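Local coordinates for DUF5624 domain-containing protein (Legionella pneumophila subsp. pneumophila, PDB 4JX2) that is of unknown function but is probably secreted, combining many helices with a small mixed beta sheet in a two-chain assembly, at residues 82-87 and 259-264; 270-275 and 298-303. All blocks are in the same frame, centred on the assembly; numbering follows the deposited sequence.

Interaction 1. Residues 82-87 and 259-264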
loop_
_atom_site.group_PDB
_atom_site.type_symbol
_atom_site.label_atom_id
_atom_site.label_comp_id
_atom_site.label_asym_id
_atom_site.label_seq_id
_atom_site.Cartn_x
_atom_site.Cartn_y
_atom_site.Cartn_z
ATOM N N PHE A 82 -9.598 8.074 -8.804
ATOM C CA PHE A 82 -8.250 8.473 -9.190
ATOM C C PHE A 82 -7.562 7.215 -9.619
ATOM O O PHE A 82 -7.078 6.461 -8.771
ATOM C CB PHE A 82 -7.514 9.171 -8.036
ATOM C CG PHE A 82 -8.096 10.514 -7.631
ATOM C CD1 PHE A 82 -9.076 10.600 -6.645
ATOM C CD2 PHE A 82 -7.630 11.697 -8.201
ATOM C CE1 PHE A 82 -9.588 11.840 -6.253
ATOM C CE2 PHE A 82 -8.123 12.932 -7.783
ATOM C CZ PHE A 82 -9.108 12.996 -6.825
ATOM N N ILE A 83 -7.627 6.912 -10.920
ATOM C CA ILE A 83 -7.082 5.673 -11.456
ATOM C C ILE A 83 -5.983 6.003 -12.449
ATOM O O ILE A 83 -6.238 6.639 -13.477
ATOM C CB ILE A 83 -8.210 4.768 -12.045
ATOM C CG1 ILE A 83 -9.187 4.351 -10.902
ATOM C CG2 ILE A 83 -7.603 3.529 -12.771
ATOM C CD1 ILE A 83 -10.389 3.609 -11.287
ATOM N N ASN A 84 -4.751 5.540 -12.118
ATOM C CA ASN A 84 -3.501 5.731 -12.854
ATOM C C ASN A 84 -3.107 7.204 -12.814
ATOM O O ASN A 84 -2.572 7.623 -11.795
ATOM C CB ASN A 84 -3.583 5.177 -14.284
ATOM C CG ASN A 84 -3.491 3.675 -14.341
ATOM O OD1 ASN A 84 -2.697 3.049 -13.633
ATOM N ND2 ASN A 84 -4.273 3.065 -15.223
ATOM N N SER A 85 -3.407 8.009 -13.868
ATOM C CA SER A 85 -3.088 9.448 -13.862
ATOM C C SER A 85 -4.360 10.319 -13.944
ATOM O O SER A 85 -4.289 11.535 -13.754
ATOM C CB SER A 85 -2.150 9.791 -15.017
ATOM O OG SER A 85 -0.945 9.052 -14.949
ATOM N N THR A 86 -5.520 9.698 -14.228
ATOM C CA THR A 86 -6.765 10.410 -14.457
ATOM C C THR A 86 -7.735 10.340 -13.288
ATOM O O THR A 86 -7.825 9.322 -12.607
ATOM C CB THR A 86 -7.433 9.819 -15.721
ATOM O OG1 THR A 86 -6.487 9.806 -16.787
ATOM C CG2 THR A 86 -8.694 10.576 -16.166
ATOM N N LEU A 87 -8.486 11.435 -13.090
ATOM C CA LEU A 87 -9.616 11.509 -12.188
ATOM C C LEU A 87 -10.890 11.291 -12.995
ATOM O O LEU A 87 -11.114 12.006 -13.983
ATOM C CB LEU A 87 -9.713 12.833 -11.412
ATOM C CG LEU A 87 -11.035 12.988 -10.599
ATOM C CD1 LEU A 87 -11.223 11.856 -9.588
ATOM C CD2 LEU A 87 -11.097 14.292 -9.892
ATOM N N ILE A 259 -12.032 6.518 -4.392
ATOM C CA ILE A 259 -11.115 5.411 -4.662
ATOM C C ILE A 259 -9.841 6.004 -5.237
ATOM O O ILE A 259 -9.887 6.730 -6.244
ATOM C CB ILE A 259 -11.739 4.332 -5.597
ATOM C CG1 ILE A 259 -12.808 3.509 -4.846
ATOM C CG2 ILE A 259 -10.650 3.431 -6.249
ATOM C CD1 ILE A 259 -13.679 2.698 -5.735
ATOM N N ILE A 260 -8.708 5.698 -4.592
ATOM C CA ILE A 260 -7.391 6.149 -5.035
ATOM C C ILE A 260 -6.547 4.928 -5.428
ATOM O O ILE A 260 -6.219 4.096 -4.585
ATOM C CB ILE A 260 -6.686 7.048 -3.985
ATOM C CG1 ILE A 260 -7.522 8.338 -3.709
ATOM C CG2 ILE A 260 -5.253 7.368 -4.434
ATOM C CD1 ILE A 260 -7.137 9.158 -2.520
ATOM N N ARG A 261 -6.234 4.828 -6.724
ATOM C CA ARG A 261 -5.370 3.829 -7.368
ATOM C C ARG A 261 -4.483 4.628 -8.340
ATOM O O ARG A 261 -4.368 4.329 -9.522
ATOM C CB ARG A 261 -6.208 2.725 -8.046
ATOM C CG ARG A 261 -5.391 1.535 -8.534
ATOM C CD ARG A 261 -5.829 1.178 -9.938
ATOM N NE ARG A 261 -5.049 0.092 -10.526
ATOM C CZ ARG A 261 -3.981 0.270 -11.291
ATOM N NH1 ARG A 261 -3.541 1.491 -11.552
ATOM N NH2 ARG A 261 -3.341 -0.774 -11.798
ATOM N N PHE A 262 -3.914 5.710 -7.811
ATOM C CA PHE A 262 -3.084 6.662 -8.529
ATOM C C PHE A 262 -1.616 6.218 -8.581
ATOM O O PHE A 262 -0.999 5.929 -7.545
ATOM C CB PHE A 262 -3.204 8.023 -7.860
ATOM C CG PHE A 262 -2.476 9.129 -8.574
ATOM C CD1 PHE A 262 -3.100 9.854 -9.585
ATOM C CD2 PHE A 262 -1.185 9.487 -8.198
ATOM C CE1 PHE A 262 -2.446 10.911 -10.200
ATOM C CE2 PHE A 262 -0.515 10.522 -8.843
ATOM C CZ PHE A 262 -1.157 11.238 -9.820
ATOM N N VAL A 263 -1.063 6.197 -9.806
ATOM C CA VAL A 263 0.300 5.770 -10.096
ATOM C C VAL A 263 1.087 6.939 -10.698
ATOM O O VAL A 263 0.747 7.437 -11.786
ATOM C CB VAL A 263 0.377 4.517 -11.018
ATOM C CG1 VAL A 263 1.756 3.863 -10.932
ATOM C CG2 VAL A 263 -0.733 3.513 -10.713
ATOM N N ALA A 264 2.158 7.351 -9.981
ATOM C CA ALA A 264 3.061 8.419 -10.405
ATOM C C ALA A 264 4.119 7.831 -11.379
ATOM O O ALA A 264 5.243 7.486 -10.979
ATOM C CB ALA A 264 3.717 9.073 -9.187
HETATM O O HOH W 1 -0.649 0.521 -13.571
HETATM O O HOH W 2 -0.221 6.607 -13.993
#
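Arg261 sends CG anti to its backbone N (chi1 -170°) and then bends at chi2, while Asn84 holds CG beside its own backbone N (chi1 -76°), so the two side chains run side by side and bring NH1 to the amide oxygen. Both sit at the ends of two central, parallel strands of a mixed beta sheet. Backbone bonds ladder the pair: Phe82 N to Ile259 O at 2.9 Å and Arg261 N to Phe82 O at 2.8 Å run almost along the C=O axes. Asn84 N meets Arg261 O from above the carbonyl plane, whereas Val263 N lies on a lone pair of Asn84 O. A type II' turn from Ile83 to Thr86, with Asn84 at positive phi, then starts the hairpin into strand 86-90.

On one face Phe82 CD1 touches Ile260 CG1 (4.0 Å) under helix 279-286, and Leu87 CD1 lies over the centre of the Phe82 ring. On the other, Ile83 CG2 reaches Arg261 CD and also packs on helix 315-339. NH1 of Arg261 gives Asn84 OD1 a weak, bent bond of 2.7 Å, the two planes standing 81° apart; its NE is held more firmly by Ala302 O. At the strand ends, the Phe262 ring brings CD1 to 3.2 Å from Asn84 O; just beyond, a water joins Ser85 OG, 2.7 Å away, to Val263 O.

Interaction 2. Residues 270-275 and 298-303. With SO4 (sulfate ion), chain H.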
loop_
_atom_site.group_PDB
_atom_site.type_symbol
_atom_site.label_atom_id
_atom_site.label_comp_id
_atom_site.label_asym_id
_atom_site.label_seq_id
_atom_site.Cartn_x
_atom_site.Cartn_y
_atom_site.Cartn_z
ATOM N N ALA A 270 5.055 4.185 -4.614
ATOM C CA ALA A 270 4.695 5.433 -3.948
ATOM C C ALA A 270 3.205 5.743 -3.925
ATOM O O ALA A 270 2.463 5.264 -4.779
ATOM C CB ALA A 270 5.425 6.569 -4.613
ATOM N N GLY A 271 2.809 6.601 -2.973
ATOM C CA GLY A 271 1.439 7.079 -2.772
ATOM C C GLY A 271 0.414 5.994 -2.540
ATOM O O GLY A 271 -0.711 6.101 -3.038
ATOM N N VAL A 272 0.816 4.922 -1.815
ATOM C CA VAL A 272 -0.040 3.778 -1.526
ATOM C C VAL A 272 -0.591 3.867 -0.090
ATOM O O VAL A 272 -1.358 2.986 0.323
ATOM C CB VAL A 272 0.618 2.402 -1.827
ATOM C CG1 VAL A 272 0.896 2.244 -3.321
ATOM C CG2 VAL A 272 1.878 2.164 -0.994
ATOM N N SER A 273 -0.254 4.959 0.644
ATOM C CA SER A 273 -0.804 5.233 1.986
ATOM C C SER A 273 -1.138 6.715 2.081
ATOM O O SER A 273 -0.466 7.519 1.450
ATOM C CB SER A 273 0.129 4.773 3.093
ATOM O OG SER A 273 1.345 5.490 3.028
ATOM N N LYS A 274 -2.212 7.065 2.808
ATOM C CA LYS A 274 -2.765 8.419 2.921
ATOM C C LYS A 274 -1.723 9.492 3.292
ATOM O O LYS A 274 -1.756 10.561 2.690
ATOM C CB LYS A 274 -3.998 8.494 3.846
ATOM C CG LYS A 274 -3.762 8.052 5.282
ATOM C CD LYS A 274 -4.870 8.541 6.229
ATOM C CE LYS A 274 -5.264 7.517 7.278
ATOM N NZ LYS A 274 -4.203 7.272 8.290
ATOM N N GLY A 275 -0.791 9.197 4.192
ATOM C CA GLY A 275 0.259 10.154 4.565
ATOM C C GLY A 275 1.321 10.399 3.505
ATOM O O GLY A 275 2.078 11.368 3.595
ATOM N N ILE A 298 -7.581 3.867 -0.436
ATOM C CA ILE A 298 -6.464 3.687 -1.352
ATOM C C ILE A 298 -6.466 2.207 -1.660
ATOM O O ILE A 298 -6.194 1.406 -0.768
ATOM C CB ILE A 298 -5.110 4.224 -0.823
ATOM C CG1 ILE A 298 -5.222 5.739 -0.482
ATOM C CG2 ILE A 298 -3.988 3.952 -1.864
ATOM C CD1 ILE A 298 -4.115 6.284 0.206
ATOM N N THR A 299 -6.860 1.843 -2.892
ATOM C CA THR A 299 -7.009 0.460 -3.325
ATOM C C THR A 299 -6.013 0.157 -4.465
ATOM O O THR A 299 -6.427 0.070 -5.630
ATOM C CB THR A 299 -8.476 0.209 -3.732
ATOM O OG1 THR A 299 -8.812 1.100 -4.792
ATOM C CG2 THR A 299 -9.452 0.382 -2.565
ATOM N N PRO A 300 -4.703 -0.065 -4.155
ATOM C CA PRO A 300 -3.722 -0.260 -5.238
ATOM C C PRO A 300 -3.942 -1.500 -6.120
ATOM O O PRO A 300 -3.467 -1.528 -7.263
ATOM C CB PRO A 300 -2.392 -0.339 -4.490
ATOM C CG PRO A 300 -2.630 0.445 -3.236
ATOM C CD PRO A 300 -4.017 0.004 -2.851
ATOM N N TYR A 301 -4.707 -2.476 -5.632
ATOM C CA TYR A 301 -4.920 -3.688 -6.402
ATOM C C TYR A 301 -6.290 -3.708 -7.088
ATOM O O TYR A 301 -6.646 -4.713 -7.706
ATOM C CB TYR A 301 -4.668 -4.927 -5.538
ATOM C CG TYR A 301 -3.249 -4.981 -5.006
ATOM C CD1 TYR A 301 -2.153 -5.023 -5.873
ATOM C CD2 TYR A 301 -2.997 -4.983 -3.637
ATOM C CE1 TYR A 301 -0.844 -5.046 -5.387
ATOM C CE2 TYR A 301 -1.696 -5.062 -3.142
ATOM C CZ TYR A 301 -0.620 -5.069 -4.019
ATOM O OH TYR A 301 0.662 -5.138 -3.513
ATOM N N ALA A 302 -7.012 -2.578 -7.074
ATOM C CA ALA A 302 -8.261 -2.499 -7.803
ATOM C C ALA A 302 -7.968 -2.604 -9.294
ATOM O O ALA A 302 -6.971 -2.040 -9.775
ATOM C CB ALA A 302 -8.967 -1.192 -7.503
ATOM N N ALA A 303 -8.809 -3.359 -10.018
ATOM C CA ALA A 303 -8.685 -3.514 -11.457
ATOM C C ALA A 303 -9.034 -2.215 -12.205
ATOM O O ALA A 303 -9.860 -1.426 -11.743
ATOM C CB ALA A 303 -9.608 -4.616 -11.918
HETATM S S SO4 H . -0.323 7.178 7.303
HETATM O O1 SO4 H . 0.516 6.733 8.429
HETATM O O2 SO4 H . -1.418 6.165 7.055
HETATM O O3 SO4 H . -0.837 8.571 7.604
HETATM O O4 SO4 H . 0.556 7.171 6.125
#
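Ile298 carries the tight side of this contact, reaching across from the end of its strand into the loop 270-275. CG1 stands beside the backbone N (chi1 -58°) and the chain runs on extended, which sets the tip, CD1, against the backbone between Ser273 and Lys274, 3.3 Å from Lys274 N. The other branch, CG2, lies 3.6 Å from Val272 O. Alongside, Val272 and Pro300 cross at about a right angle, with Val272 CG1 and Pro300 CG 4.0 Å apart. Tyr301 of the second subunit packs on both of these residues, so the apolar patch continues into the dimer contact. The two segments thus meet through van der Waals contact alone.

The far side of the loop is looser and polar. The chain of Lys274, bent at chi3 and chi4, carries its end off from Ile298, and NZ reaches O2 of a sulfate at 3.2 Å while pairing with Asp350 in a salt bridge. Gly275 N donates to sulfate O4 at 3.1 Å; the ion is probably from the crystallisation liquor. Loop 270-275 leads from strand 257-262 into helix 279-286, and Ile298 ends the neighbouring parallel strand, so the contact joins the two strand-exit loops of a beta-alpha-beta crossover.

How the interactions relate
The two contacts lie in series along the chain, their centres about 9 Å apart, and share one sheet: strand 257-262 pairs with strand 79-84 in interaction 1 and, on its other side, with strand 296-298, which leads into interaction 2. Ile260 O probably accepts a bond from Thr299 N; with the Arg261 bond to Ala302 this fastens the turn 299-302 to the sheet. Interaction 1 is partly buried, with no exposed residue, and built on backbone hydrogen bonds, with polar side chains and waters at its end; interaction 2 joins loops by apolar touches and has an exposed side, where Lys274 and Gly275 hold a sulfate. Both reach Tyr301 of the second subunit, placing the ends of these strands, and the loops beyond them, at the dimer interface.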